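Long-range contacts in D-aminopeptidase (Bacillus subtilis, PDB 1HI9), which hydrolyses the N-terminal residue from peptides that contain D-amino acids, as a zinc-dependent, self-compartmentalizing decamer: residues M5-E10 with L99-H104; G11-P16 with R32-E37; A105-P110 with F119-F124; M113-I118 with V131-L136; A152-A157 with K174-R179. All blocks are in the same frame, centred on the assembly; numbering follows the deposited sequence.

Contact 1. Residues M5-E10 with L99-H104; sequences MSVDME and LFLGYH. With ZN (zinc ion), chain F; ZN (zinc ion), chain G.
The carboxylate of Asp8 and the imidazole of His104 meet over one zinc ion. Their planes are turned 51° apart. The ion holds Asp8 OD2 at 2.0 Å. It holds His104 NE2 at 1.9 Å. Asp8 OD1 reaches the second zinc, so this carboxylate bridges the pair. Glu10 lies beside His104 and points the same way. Its carboxylate plane stands 73° from the ring, and Glu10 OE1 binds the second zinc at 2.3 Å. A water touches both ions. His60 and Glu133 complete the protein ligands.

Behind the metals the two chains run parallel. Ser6 N bonds to Leu99 O, Leu101 N to Ser6 O, and Asp8 N to Leu101 O. Ser6 OG is anti to its backbone N (chi1 175°) and meets Tyr103 OH at 2.7 Å, at the edge of the tyrosine ring. Phe100 CB sits over the centre of that ring. On the opposite face of the sheet, Met5 CE touches Leu101 CD1 at 3.6 Å. These two lie side by side, covered by helix 28-48.

Neighbouring parallel strands thus end in loops that carry ligands at their C-terminal edge, forming the carboxylate-bridged dizinc site of this M55 aminopeptidase.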
# COMPACT_ATOMS: atom_id res chain seq x y z
N MET A 5 -5.40 39.97 -12.79
CA MET A 5 -5.88 38.71 -13.33
C MET A 5 -6.06 37.63 -12.28
O MET A 5 -5.16 37.35 -11.49
CB MET A 5 -4.94 38.19 -14.41
CG MET A 5 -5.23 38.70 -15.81
SD MET A 5 -4.15 37.98 -17.06
CE MET A 5 -4.67 36.29 -17.06
N SER A 6 -7.24 37.02 -12.26
CA SER A 6 -7.54 35.93 -11.35
C SER A 6 -7.74 34.74 -12.25
O SER A 6 -8.63 34.74 -13.10
CB SER A 6 -8.82 36.21 -10.57
OG SER A 6 -9.16 35.09 -9.76
N VAL A 7 -6.89 33.72 -12.09
CA VAL A 7 -7.00 32.54 -12.94
C VAL A 7 -7.39 31.26 -12.20
O VAL A 7 -6.66 30.79 -11.32
CB VAL A 7 -5.67 32.26 -13.68
CG1 VAL A 7 -5.90 31.22 -14.77
CG2 VAL A 7 -5.12 33.55 -14.27
N ASP A 8 -8.54 30.71 -12.56
CA ASP A 8 -9.04 29.47 -11.99
C ASP A 8 -8.74 28.38 -13.02
O ASP A 8 -8.19 28.67 -14.09
CB ASP A 8 -10.55 29.56 -11.75
CG ASP A 8 -11.01 28.74 -10.56
OD1 ASP A 8 -10.20 27.96 -10.02
OD2 ASP A 8 -12.18 28.86 -10.18
N MET A 9 -9.09 27.13 -12.72
CA MET A 9 -8.80 26.03 -13.64
C MET A 9 -9.97 25.34 -14.33
O MET A 9 -9.87 24.99 -15.51
CB MET A 9 -8.01 24.94 -12.93
CG MET A 9 -6.55 24.88 -13.32
SD MET A 9 -5.78 23.42 -12.68
CE MET A 9 -5.13 22.70 -14.15
N GLU A 10 -11.06 25.10 -13.61
CA GLU A 10 -12.20 24.38 -14.16
C GLU A 10 -12.72 24.94 -15.48
O GLU A 10 -13.21 24.20 -16.33
CB GLU A 10 -13.34 24.32 -13.16
CG GLU A 10 -13.07 23.44 -11.95
CD GLU A 10 -12.24 24.14 -10.88
OE1 GLU A 10 -11.85 25.30 -11.10
OE2 GLU A 10 -11.98 23.53 -9.83
N LEU A 99 -9.59 40.89 -14.72
CA LEU A 99 -9.88 39.89 -15.75
C LEU A 99 -9.94 38.51 -15.09
O LEU A 99 -8.95 38.05 -14.51
CB LEU A 99 -8.78 39.92 -16.81
CG LEU A 99 -9.07 39.27 -18.18
CD1 LEU A 99 -7.91 39.56 -19.14
CD2 LEU A 99 -9.24 37.78 -18.01
N PHE A 100 -11.10 37.86 -15.16
CA PHE A 100 -11.27 36.53 -14.58
C PHE A 100 -11.10 35.50 -15.68
O PHE A 100 -11.82 35.53 -16.68
CB PHE A 100 -12.67 36.40 -13.95
CG PHE A 100 -12.91 37.33 -12.78
CD1 PHE A 100 -14.16 37.38 -12.17
CD2 PHE A 100 -11.90 38.14 -12.29
CE1 PHE A 100 -14.39 38.21 -11.08
CE2 PHE A 100 -12.13 38.97 -11.20
CZ PHE A 100 -13.37 39.00 -10.60
N LEU A 101 -10.15 34.59 -15.49
CA LEU A 101 -9.84 33.55 -16.49
C LEU A 101 -10.06 32.14 -15.96
O LEU A 101 -9.76 31.84 -14.81
CB LEU A 101 -8.38 33.68 -16.92
CG LEU A 101 -8.00 33.57 -18.40
CD1 LEU A 101 -6.49 33.55 -18.50
CD2 LEU A 101 -8.58 32.33 -19.04
N GLY A 102 -10.55 31.27 -16.83
CA GLY A 102 -10.79 29.89 -16.44
C GLY A 102 -11.85 29.74 -15.38
O GLY A 102 -11.80 28.81 -14.57
N TYR A 103 -12.82 30.65 -15.37
CA TYR A 103 -13.89 30.57 -14.39
C TYR A 103 -14.96 29.55 -14.78
O TYR A 103 -15.05 29.11 -15.93
CB TYR A 103 -14.51 31.95 -14.17
CG TYR A 103 -13.80 32.74 -13.08
CD1 TYR A 103 -12.41 32.86 -13.08
CD2 TYR A 103 -14.51 33.33 -12.05
CE1 TYR A 103 -11.75 33.56 -12.06
CE2 TYR A 103 -13.86 34.03 -11.04
CZ TYR A 103 -12.49 34.14 -11.04
OH TYR A 103 -11.87 34.80 -10.02
N HIS A 104 -15.76 29.19 -13.79
CA HIS A 104 -16.82 28.20 -13.97
C HIS A 104 -18.11 28.68 -13.33
O HIS A 104 -18.11 29.67 -12.61
CB HIS A 104 -16.39 26.88 -13.32
CG HIS A 104 -15.95 27.04 -11.89
ND1 HIS A 104 -16.83 27.19 -10.85
CD2 HIS A 104 -14.71 27.13 -11.35
CE1 HIS A 104 -16.16 27.37 -9.72
NE2 HIS A 104 -14.87 27.33 -10.00
ZN ZN F . -13.47 27.99 -8.89
ZN ZN G . -11.01 26.04 -9.10
O HOH W 1 -12.64 26.86 -7.32

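Contact 2. Residues G11-P16 with R32-E37; sequences GISGLP and RLIMTE
Ile12, Ser13 and Leu15 pack on Ile34 and Met35 in a buried, mainly apolar contact. It joins the loop after strand 2-7 to helix 28-48, which follows in the chain. No hydrogen bond crosses between the two segments.

Ile34 carries most of the helix side. Its two branches touch different residues. Ile34 CG2 lies 3.8 Å from Ile12 CG2, and these two side chains slide past each other in opposite directions. Ile34 CD1 meets Leu15 CD2 at 4.1 Å, again with the side chains running opposite ways. Ile34 CG2 also touches the backbone, 3.6 Å from Ser13 O.

The loop is shaped by a type II beta turn from Ile12 to Leu15. Gly14 takes the third place, with the positive phi (80°) usual there. The turn directs both Ile12 and Leu15 at the helix. It follows strand 2-7 of the mixed, mostly parallel sheet, in a beta-alpha unit whose helix packs on that sheet.

Met35 crosses Ile12 at about a right angle. Met35 CG lies 4.1 Å from Ile12 CG1. Met35 CG is anti to its backbone N (chi1 176°), and the extended chain beyond it leads away from the loop toward Met9. Ser13 OG bonds to Glu38, just past the 32-37 segment of the same helix. Lys174 NZ binds Ile12 O and Leu15 O, at the two ends of the turn. Glu69 of a neighbouring subunit packs on Ile34.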
# COMPACT_ATOMS: atom_id res chain seq x y z
N GLY A 11 -12.61 26.25 -15.64
CA GLY A 11 -13.08 26.88 -16.86
C GLY A 11 -12.04 26.97 -17.96
O GLY A 11 -12.34 27.46 -19.04
N ILE A 12 -10.82 26.51 -17.70
CA ILE A 12 -9.78 26.57 -18.72
C ILE A 12 -10.24 25.75 -19.92
O ILE A 12 -10.97 24.76 -19.79
CB ILE A 12 -8.45 26.01 -18.20
CG1 ILE A 12 -7.91 26.93 -17.12
CG2 ILE A 12 -7.46 25.88 -19.34
CD1 ILE A 12 -7.68 28.35 -17.58
N SER A 13 -9.79 26.17 -21.09
CA SER A 13 -10.21 25.49 -22.31
C SER A 13 -9.66 24.08 -22.44
O SER A 13 -8.57 23.79 -21.96
CB SER A 13 -9.81 26.32 -23.52
OG SER A 13 -8.43 26.58 -23.50
N GLY A 14 -10.44 23.21 -23.07
CA GLY A 14 -10.02 21.84 -23.28
C GLY A 14 -10.19 20.90 -22.09
O GLY A 14 -10.20 19.68 -22.27
N LEU A 15 -10.32 21.44 -20.88
CA LEU A 15 -10.46 20.60 -19.69
C LEU A 15 -11.92 20.16 -19.44
O LEU A 15 -12.78 20.97 -19.15
CB LEU A 15 -9.91 21.34 -18.47
CG LEU A 15 -8.60 22.12 -18.70
CD1 LEU A 15 -8.04 22.60 -17.36
CD2 LEU A 15 -7.58 21.24 -19.42
N PRO A 16 -12.19 18.85 -19.56
CA PRO A 16 -13.54 18.31 -19.36
C PRO A 16 -13.90 17.86 -17.95
O PRO A 16 -15.05 17.96 -17.54
CB PRO A 16 -13.59 17.15 -20.33
CG PRO A 16 -12.20 16.60 -20.20
CD PRO A 16 -11.33 17.86 -20.23
N ARG A 32 -2.20 22.02 -16.07
CA ARG A 32 -1.54 23.25 -15.66
C ARG A 32 -0.71 23.85 -16.79
O ARG A 32 -0.43 25.05 -16.80
CB ARG A 32 -0.68 23.02 -14.42
CG ARG A 32 0.51 22.13 -14.61
CD ARG A 32 1.23 21.95 -13.28
NE ARG A 32 2.43 21.12 -13.44
CZ ARG A 32 3.17 20.66 -12.44
NH1 ARG A 32 2.84 20.94 -11.17
NH2 ARG A 32 4.24 19.92 -12.71
N LEU A 33 -0.34 23.01 -17.75
CA LEU A 33 0.43 23.49 -18.89
C LEU A 33 -0.53 24.32 -19.74
O LEU A 33 -0.24 25.46 -20.11
CB LEU A 33 0.97 22.31 -19.70
CG LEU A 33 2.29 22.54 -20.43
CD1 LEU A 33 2.58 21.35 -21.32
CD2 LEU A 33 2.25 23.81 -21.26
N ILE A 34 -1.69 23.75 -20.04
CA ILE A 34 -2.69 24.44 -20.84
C ILE A 34 -3.14 25.72 -20.12
O ILE A 34 -3.31 26.77 -20.74
CB ILE A 34 -3.90 23.51 -21.09
CG1 ILE A 34 -3.42 22.30 -21.90
CG2 ILE A 34 -5.01 24.26 -21.82
CD1 ILE A 34 -4.41 21.15 -21.95
N MET A 35 -3.32 25.62 -18.80
CA MET A 35 -3.73 26.76 -17.98
C MET A 35 -2.74 27.91 -18.07
O MET A 35 -3.12 29.07 -18.22
CB MET A 35 -3.86 26.33 -16.52
CG MET A 35 -4.20 27.47 -15.56
SD MET A 35 -4.17 26.92 -13.86
CE MET A 35 -4.96 28.26 -13.02
N THR A 36 -1.45 27.59 -17.95
CA THR A 36 -0.42 28.61 -18.01
C THR A 36 -0.42 29.27 -19.39
O THR A 36 -0.35 30.49 -19.50
CB THR A 36 0.96 28.01 -17.72
OG1 THR A 36 0.96 27.47 -16.40
CG2 THR A 36 2.05 29.07 -17.84
N GLU A 37 -0.53 28.46 -20.44
CA GLU A 37 -0.54 29.01 -21.78
C GLU A 37 -1.78 29.85 -22.04
O GLU A 37 -1.69 30.87 -22.72
CB GLU A 37 -0.41 27.88 -22.80
CG GLU A 37 0.96 27.22 -22.70
CD GLU A 37 1.17 26.15 -23.73
OE1 GLU A 37 0.33 25.23 -23.82
OE2 GLU A 37 2.19 26.24 -24.46

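Contact 3. Residues A105-P110 with F119-F124; sequences ARASTP and FGVRHF
Arg122 O receives the hydroxyl of Ser108, with Ser108 OG at 3.0 Å. The approach is bent. The angle at the carbonyl oxygen is 113°, and the donor is tilted from the carbonyl plane. Ser108 OG is anti to its own carbonyl carbon (chi1 -53°). In that place it lies over one face of the Arg122 guanidinium, off toward the rim, and also over one face of the His123 ring. Ser108 CB is 3.6 Å from His123 NE2.

Ala107 brings its methyl against the same stretch of backbone. Ala107 CB is 3.3 Å from Val121 O and also touches Arg122 O. Two carbonyl oxygens therefore border this one methyl group. Its contact with Val121 CG2 is looser.

Arg106 meets the strand at the imidazole of His123. The two flat groups cross with their planes 51° apart. Arg106 NH1 comes to the edge of the ring, 3.5 Å from His123 CD2. On the loop side Thr109 CG2 lies over one face of the Arg106 guanidinium.

The loop is bent by a type II beta turn from Arg106 to Thr109, and Thr109 OG1 bonds back to Arg106 O at 2.8 Å. Arg122 makes its salt bridge with Glu222 of the same chain. Ala224 of a neighbouring subunit packs on Ser108. Arg122 and His123 both face Glu222 on the neighbouring antiparallel strand 218-223, so the turn sits against a classic beta bulge in strand 121-126.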
# COMPACT_ATOMS: atom_id res chain seq x y z
N ALA A 105 -19.19 27.95 -13.59
CA ALA A 105 -20.50 28.28 -13.06
C ALA A 105 -20.55 28.04 -11.56
O ALA A 105 -19.81 27.19 -11.01
CB ALA A 105 -21.54 27.44 -13.75
N ARG A 106 -21.42 28.79 -10.88
CA ARG A 106 -21.59 28.66 -9.43
C ARG A 106 -22.31 27.35 -9.12
O ARG A 106 -22.92 26.74 -10.00
CB ARG A 106 -22.38 29.86 -8.88
CG ARG A 106 -23.81 30.06 -9.44
CD ARG A 106 -24.42 31.36 -8.91
NE ARG A 106 -25.70 31.73 -9.53
CZ ARG A 106 -26.90 31.31 -9.12
NH1 ARG A 106 -27.01 30.51 -8.07
NH2 ARG A 106 -27.98 31.72 -9.76
N ALA A 107 -22.21 26.91 -7.88
CA ALA A 107 -22.82 25.66 -7.43
C ALA A 107 -24.32 25.57 -7.70
O ALA A 107 -25.01 26.58 -7.76
CB ALA A 107 -22.56 25.47 -5.94
N SER A 108 -24.80 24.34 -7.87
CA SER A 108 -26.21 24.09 -8.08
C SER A 108 -26.79 24.55 -9.42
O SER A 108 -28.00 24.56 -9.59
CB SER A 108 -27.01 24.72 -6.93
OG SER A 108 -26.51 24.28 -5.68
N THR A 109 -25.94 24.93 -10.37
CA THR A 109 -26.45 25.36 -11.67
C THR A 109 -25.73 24.61 -12.81
O THR A 109 -24.69 23.98 -12.59
CB THR A 109 -26.25 26.88 -11.88
OG1 THR A 109 -24.86 27.18 -12.02
CG2 THR A 109 -26.79 27.66 -10.68
N PRO A 110 -26.29 24.66 -14.03
CA PRO A 110 -25.68 23.99 -15.19
C PRO A 110 -24.28 24.55 -15.42
O PRO A 110 -24.04 25.72 -15.16
CB PRO A 110 -26.63 24.35 -16.33
CG PRO A 110 -27.95 24.51 -15.63
CD PRO A 110 -27.57 25.29 -14.41
N PHE A 119 -16.93 21.83 -2.29
CA PHE A 119 -18.03 20.99 -2.74
C PHE A 119 -19.25 21.15 -1.85
O PHE A 119 -20.39 21.00 -2.31
CB PHE A 119 -17.60 19.51 -2.74
CG PHE A 119 -16.54 19.19 -3.76
CD1 PHE A 119 -15.43 18.40 -3.42
CD2 PHE A 119 -16.65 19.65 -5.07
CE1 PHE A 119 -14.45 18.08 -4.37
CE2 PHE A 119 -15.68 19.35 -6.03
CZ PHE A 119 -14.58 18.56 -5.67
N GLY A 120 -19.01 21.48 -0.59
CA GLY A 120 -20.10 21.62 0.35
C GLY A 120 -21.08 22.78 0.23
O GLY A 120 -22.14 22.75 0.86
N VAL A 121 -20.77 23.81 -0.54
CA VAL A 121 -21.71 24.92 -0.62
C VAL A 121 -22.68 24.79 -1.78
O VAL A 121 -22.31 24.34 -2.88
CB VAL A 121 -21.02 26.30 -0.73
CG1 VAL A 121 -19.88 26.41 0.27
CG2 VAL A 121 -20.55 26.54 -2.14
N ARG A 122 -23.93 25.16 -1.54
CA ARG A 122 -24.93 25.11 -2.59
C ARG A 122 -25.14 26.49 -3.16
O ARG A 122 -25.31 26.64 -4.36
CB ARG A 122 -26.25 24.56 -2.05
CG ARG A 122 -26.36 23.06 -2.18
CD ARG A 122 -27.68 22.60 -1.64
NE ARG A 122 -28.83 23.23 -2.30
CZ ARG A 122 -29.31 22.86 -3.48
NH1 ARG A 122 -28.75 21.86 -4.15
NH2 ARG A 122 -30.37 23.47 -3.98
N HIS A 123 -25.13 27.50 -2.29
CA HIS A 123 -25.31 28.89 -2.71
C HIS A 123 -24.61 29.88 -1.79
O HIS A 123 -24.48 29.66 -0.58
CB HIS A 123 -26.79 29.28 -2.75
CG HIS A 123 -27.60 28.58 -3.80
ND1 HIS A 123 -28.55 27.64 -3.50
CD2 HIS A 123 -27.57 28.66 -5.15
CE1 HIS A 123 -29.08 27.17 -4.61
NE2 HIS A 123 -28.50 27.78 -5.63
N PHE A 124 -24.16 30.98 -2.38
CA PHE A 124 -23.54 32.08 -1.66
C PHE A 124 -24.54 33.23 -1.85
O PHE A 124 -25.15 33.36 -2.91
CB PHE A 124 -22.21 32.49 -2.31
CG PHE A 124 -21.02 31.71 -1.82
CD1 PHE A 124 -19.86 31.63 -2.60
CD2 PHE A 124 -21.04 31.08 -0.58
CE1 PHE A 124 -18.75 30.93 -2.15
CE2 PHE A 124 -19.93 30.38 -0.13
CZ PHE A 124 -18.78 30.30 -0.92

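Contact 4. Residues M113-I118 with V131-L136; sequences MSHSMI and VGELGL. With ZN (zinc ion), chain F.
Ser116 and Met117 touch Gly132 and Glu133 beside the dizinc site, at the N-terminus of helix 133-143. Just before them in the chain, Val131 is joined to Ser116 by a water. The water donates to Val131 O at 3.0 Å and also bonds to Ser116 OG. Ser116 OG has a further partner in Ala107 N.

Gly132 follows at the N-cap position, just before the helix. Its CA lies 3.8 Å from Ser116 OG.

Glu133 opens the helix and carries most of the contact. Glu133 CG is anti to the carbonyl carbon (chi1 -73°), and the chain is extended beyond it. Glu133 OE1 binds the zinc at 2.0 Å. Glu133 OE2 lies farther from the ion, at 2.7 Å. It also accepts the backbone N of Met117 at 2.8 Å in a nearly straight bond. The N-H comes on the anti side, 29° out of the carboxylate plane. This bond would fix how the carboxylate is turned toward the metal. Asp8 and His104 complete the protein ligands of this ion.

The Met117 side chain crosses that of Glu133 at a slant, with Met117 SD 3.8 Å from Glu133 CG.

His115, the active-site nucleophile, crosses the Glu133 carboxylate obliquely, their planes 64° apart. Its ring stacks on His104, and Phe273 of a neighbouring subunit meets it edge-to-face. The zinc-bound water bonds to His115 NE2 and donates to Glu133 OE2. At the far side of the ring, His115 ND1 donates to Met113 O at 2.7 Å, almost in the ring plane.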
# COMPACT_ATOMS: atom_id res chain seq x y z
N MET A 113 -18.07 21.23 -14.17
CA MET A 113 -17.43 21.32 -12.86
C MET A 113 -17.95 22.46 -12.00
O MET A 113 -17.19 23.12 -11.30
CB MET A 113 -15.91 21.46 -13.04
CG MET A 113 -15.31 20.27 -13.77
SD MET A 113 -13.49 20.38 -13.98
CE MET A 113 -13.04 19.71 -12.47
N SER A 114 -19.26 22.68 -12.05
CA SER A 114 -19.89 23.74 -11.27
C SER A 114 -19.73 23.53 -9.75
O SER A 114 -19.90 22.42 -9.24
CB SER A 114 -21.38 23.82 -11.60
OG SER A 114 -22.03 22.62 -11.25
N HIS A 115 -19.40 24.61 -9.05
CA HIS A 115 -19.25 24.59 -7.60
C HIS A 115 -18.88 26.00 -7.15
O HIS A 115 -18.69 26.87 -7.99
CB HIS A 115 -18.15 23.62 -7.17
CG HIS A 115 -16.78 24.04 -7.58
ND1 HIS A 115 -16.32 23.92 -8.87
CD2 HIS A 115 -15.78 24.63 -6.88
CE1 HIS A 115 -15.10 24.41 -8.96
NE2 HIS A 115 -14.74 24.85 -7.76
N SER A 116 -18.81 26.20 -5.84
CA SER A 116 -18.45 27.49 -5.25
C SER A 116 -17.50 27.29 -4.07
O SER A 116 -17.93 26.98 -2.97
CB SER A 116 -19.71 28.22 -4.76
OG SER A 116 -20.58 28.51 -5.83
N MET A 117 -16.20 27.50 -4.32
CA MET A 117 -15.14 27.34 -3.33
C MET A 117 -14.93 25.90 -2.86
O MET A 117 -13.87 25.33 -3.08
CB MET A 117 -15.38 28.26 -2.13
CG MET A 117 -15.27 29.75 -2.44
SD MET A 117 -13.69 30.24 -3.24
CE MET A 117 -12.53 30.12 -1.86
N ILE A 118 -15.94 25.32 -2.21
CA ILE A 118 -15.83 23.93 -1.75
C ILE A 118 -17.05 23.16 -2.23
O ILE A 118 -18.08 23.75 -2.53
CB ILE A 118 -15.77 23.85 -0.22
CG1 ILE A 118 -17.02 24.49 0.38
CG2 ILE A 118 -14.52 24.54 0.28
CD1 ILE A 118 -17.20 24.22 1.85
N VAL A 131 -24.91 34.38 -5.73
CA VAL A 131 -23.61 34.54 -6.38
C VAL A 131 -22.68 33.35 -6.10
O VAL A 131 -22.88 32.58 -5.15
CB VAL A 131 -22.87 35.82 -5.92
CG1 VAL A 131 -23.68 37.04 -6.30
CG2 VAL A 131 -22.62 35.77 -4.41
N GLY A 132 -21.68 33.20 -6.95
CA GLY A 132 -20.70 32.14 -6.77
C GLY A 132 -19.37 32.82 -6.63
O GLY A 132 -19.30 33.99 -6.23
N GLU A 133 -18.30 32.11 -6.95
CA GLU A 133 -16.95 32.68 -6.88
C GLU A 133 -16.90 33.95 -7.73
O GLU A 133 -16.35 34.97 -7.31
CB GLU A 133 -15.92 31.67 -7.41
CG GLU A 133 -15.66 30.51 -6.47
CD GLU A 133 -14.92 29.37 -7.14
OE1 GLU A 133 -13.99 29.63 -7.92
OE2 GLU A 133 -15.28 28.20 -6.88
N LEU A 134 -17.47 33.86 -8.92
CA LEU A 134 -17.49 34.98 -9.85
C LEU A 134 -18.09 36.23 -9.20
O LEU A 134 -17.49 37.30 -9.23
CB LEU A 134 -18.29 34.59 -11.08
CG LEU A 134 -18.08 35.44 -12.32
CD1 LEU A 134 -18.50 34.64 -13.55
CD2 LEU A 134 -18.86 36.72 -12.19
N GLY A 135 -19.26 36.06 -8.60
CA GLY A 135 -19.94 37.17 -7.97
C GLY A 135 -19.19 37.72 -6.78
O GLY A 135 -18.98 38.92 -6.70
N LEU A 136 -18.80 36.85 -5.86
CA LEU A 136 -18.06 37.32 -4.69
C LEU A 136 -16.79 38.07 -5.09
O LEU A 136 -16.50 39.12 -4.54
CB LEU A 136 -17.68 36.15 -3.78
CG LEU A 136 -18.77 35.56 -2.88
CD1 LEU A 136 -18.14 34.46 -2.00
CD2 LEU A 136 -19.39 36.64 -2.01
ZN ZN F . -13.47 27.99 -8.89
O HOH W 1 -12.64 26.86 -7.32
O HOH W 2 -22.93 29.61 -4.93

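Contact 5. Residues A152-A157 with K174-R179; sequences AGDDRA and KQTISR
Asp154 and Asp155 both place CG between the backbone N and the carbonyl carbon (chi1 73° and 64°), and from there both carboxylates reach Thr176. The contact lies in a beta-alpha-beta unit made of strand 148-152, helix 155-162 and strand 169-176. It joins the start of the helix to the end of the second strand.

Asp154 is the N-cap of the helix. Asp154 OD1 accepts from Ala157 N at 2.9 Å, with the N-H above the carboxylate plane. Asp154 OD2 takes a weak bond from Arg156 N. The same OD2 accepts the hydroxyl of Thr176, and this donor comes on the anti side, 17° out of the plane. One carboxylate therefore caps the helix and also grips the strand. Thr176 OG1 has a further partner in Val112 N.

Asp155 reaches the strand backbone instead. It crosses Thr176 at about a right angle, and Thr176 N donates to Asp155 OD1 at 2.7 Å from above the carboxylate plane. Gln175 is bent at chi2 and crosses Asp155 at about a right angle, with Gln175 OE1 3.6 Å from Asp155 CB. A weak bond from Asp155 N to Lys174 O adds a backbone link.

Lys174 runs past Asp154, and Lys174 CG lies 4.0 Å from Asp154 CB. Its chain is extended, and its ammonium bonds to the backbone oxygens of Glu10, Ile12 and Leu15. This ties the unit to the loop after strand 2-7. Arg156 also crosses Thr176 at about a right angle, and Arg156 CG approaches Thr176 OG1 to 4.0 Å.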
# COMPACT_ATOMS: atom_id res chain seq x y z
N ALA A 152 -13.59 34.87 -18.66
CA ALA A 152 -13.46 33.76 -19.59
C ALA A 152 -13.68 32.43 -18.88
O ALA A 152 -13.36 32.28 -17.69
CB ALA A 152 -12.09 33.77 -20.23
N GLY A 153 -14.24 31.47 -19.60
CA GLY A 153 -14.51 30.17 -19.04
C GLY A 153 -15.45 29.45 -19.98
O GLY A 153 -15.36 29.62 -21.20
N ASP A 154 -16.35 28.63 -19.45
CA ASP A 154 -17.30 27.93 -20.30
C ASP A 154 -18.46 28.87 -20.62
O ASP A 154 -18.52 29.99 -20.12
CB ASP A 154 -17.83 26.67 -19.60
CG ASP A 154 -18.81 26.98 -18.47
OD1 ASP A 154 -18.53 27.88 -17.65
OD2 ASP A 154 -19.85 26.32 -18.40
N ASP A 155 -19.39 28.41 -21.45
CA ASP A 155 -20.53 29.22 -21.83
C ASP A 155 -21.40 29.58 -20.64
O ASP A 155 -21.96 30.66 -20.61
CB ASP A 155 -21.36 28.50 -22.89
CG ASP A 155 -21.98 27.19 -22.38
OD1 ASP A 155 -21.23 26.35 -21.82
OD2 ASP A 155 -23.21 27.02 -22.55
N ARG A 156 -21.51 28.69 -19.66
CA ARG A 156 -22.35 28.98 -18.49
C ARG A 156 -21.75 30.05 -17.57
O ARG A 156 -22.49 30.83 -16.96
CB ARG A 156 -22.61 27.72 -17.66
CG ARG A 156 -23.30 26.58 -18.41
CD ARG A 156 -24.46 27.01 -19.31
NE ARG A 156 -25.57 27.62 -18.61
CZ ARG A 156 -26.86 27.39 -18.84
NH1 ARG A 156 -27.28 26.53 -19.77
NH2 ARG A 156 -27.74 28.06 -18.12
N ALA A 157 -20.43 30.07 -17.46
CA ALA A 157 -19.77 31.07 -16.62
C ALA A 157 -19.92 32.42 -17.29
O ALA A 157 -20.09 33.44 -16.62
CB ALA A 157 -18.29 30.73 -16.45
N LYS A 174 -15.24 27.09 -24.21
CA LYS A 174 -15.81 25.77 -24.39
C LYS A 174 -17.30 25.77 -24.06
O LYS A 174 -17.78 26.64 -23.34
CB LYS A 174 -15.06 24.75 -23.51
CG LYS A 174 -15.01 25.11 -22.03
CD LYS A 174 -14.18 24.11 -21.24
CE LYS A 174 -14.01 24.55 -19.79
NZ LYS A 174 -13.14 23.62 -18.99
N GLN A 175 -18.02 24.79 -24.60
CA GLN A 175 -19.46 24.66 -24.37
C GLN A 175 -19.75 23.51 -23.42
O GLN A 175 -19.26 22.39 -23.61
CB GLN A 175 -20.19 24.38 -25.69
CG GLN A 175 -20.04 25.46 -26.73
CD GLN A 175 -20.72 26.75 -26.34
OE1 GLN A 175 -21.90 26.76 -25.97
NE2 GLN A 175 -19.99 27.86 -26.42
N THR A 176 -20.55 23.78 -22.39
CA THR A 176 -20.90 22.76 -21.41
C THR A 176 -21.97 21.79 -21.92
O THR A 176 -22.99 22.21 -22.46
CB THR A 176 -21.42 23.42 -20.11
OG1 THR A 176 -20.33 24.03 -19.41
CG2 THR A 176 -22.11 22.40 -19.22
N ILE A 177 -21.71 20.49 -21.77
CA ILE A 177 -22.67 19.47 -22.17
C ILE A 177 -23.21 18.80 -20.89
O ILE A 177 -24.39 18.46 -20.81
CB ILE A 177 -22.02 18.42 -23.10
CG1 ILE A 177 -21.65 19.09 -24.43
CG2 ILE A 177 -22.99 17.25 -23.35
CD1 ILE A 177 -20.93 18.17 -25.42
N SER A 178 -22.33 18.63 -19.90
CA SER A 178 -22.70 18.05 -18.60
C SER A 178 -21.71 18.60 -17.57
O SER A 178 -20.81 19.38 -17.92
CB SER A 178 -22.63 16.52 -18.62
OG SER A 178 -21.32 16.05 -18.36
N ARG A 179 -21.85 18.20 -16.32
CA ARG A 179 -20.94 18.70 -15.30
C ARG A 179 -19.52 18.16 -15.52
O ARG A 179 -18.56 18.68 -14.95
CB ARG A 179 -21.45 18.33 -13.91
CG ARG A 179 -20.74 19.05 -12.76
CD ARG A 179 -21.64 19.07 -11.55
NE ARG A 179 -21.02 19.68 -10.38
CZ ARG A 179 -20.19 19.05 -9.57
NH1 ARG A 179 -19.88 17.78 -9.80
NH2 ARG A 179 -19.70 19.67 -8.50

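From the N terminus, strand 2-7 enters contact 1, which closes a long loop when residues 99-104 return beside it. Contact 2 is nested inside that loop and lays the next helix against residues 11-16. Contacts 3 and 4 follow and cross, because their segments alternate along the chain. They tie the loop after strand 97-103 to the antiparallel sheet and to helix 133-143. Contacts 1 and 4 share one zinc and the water on it. Contact 5 comes last, in series. Its Lys174 reaches contacts 1 and 2, and its Arg179 reaches contact 4, linking strand 169-176 of the mixed sheet and the residues after it to the loops round the metals.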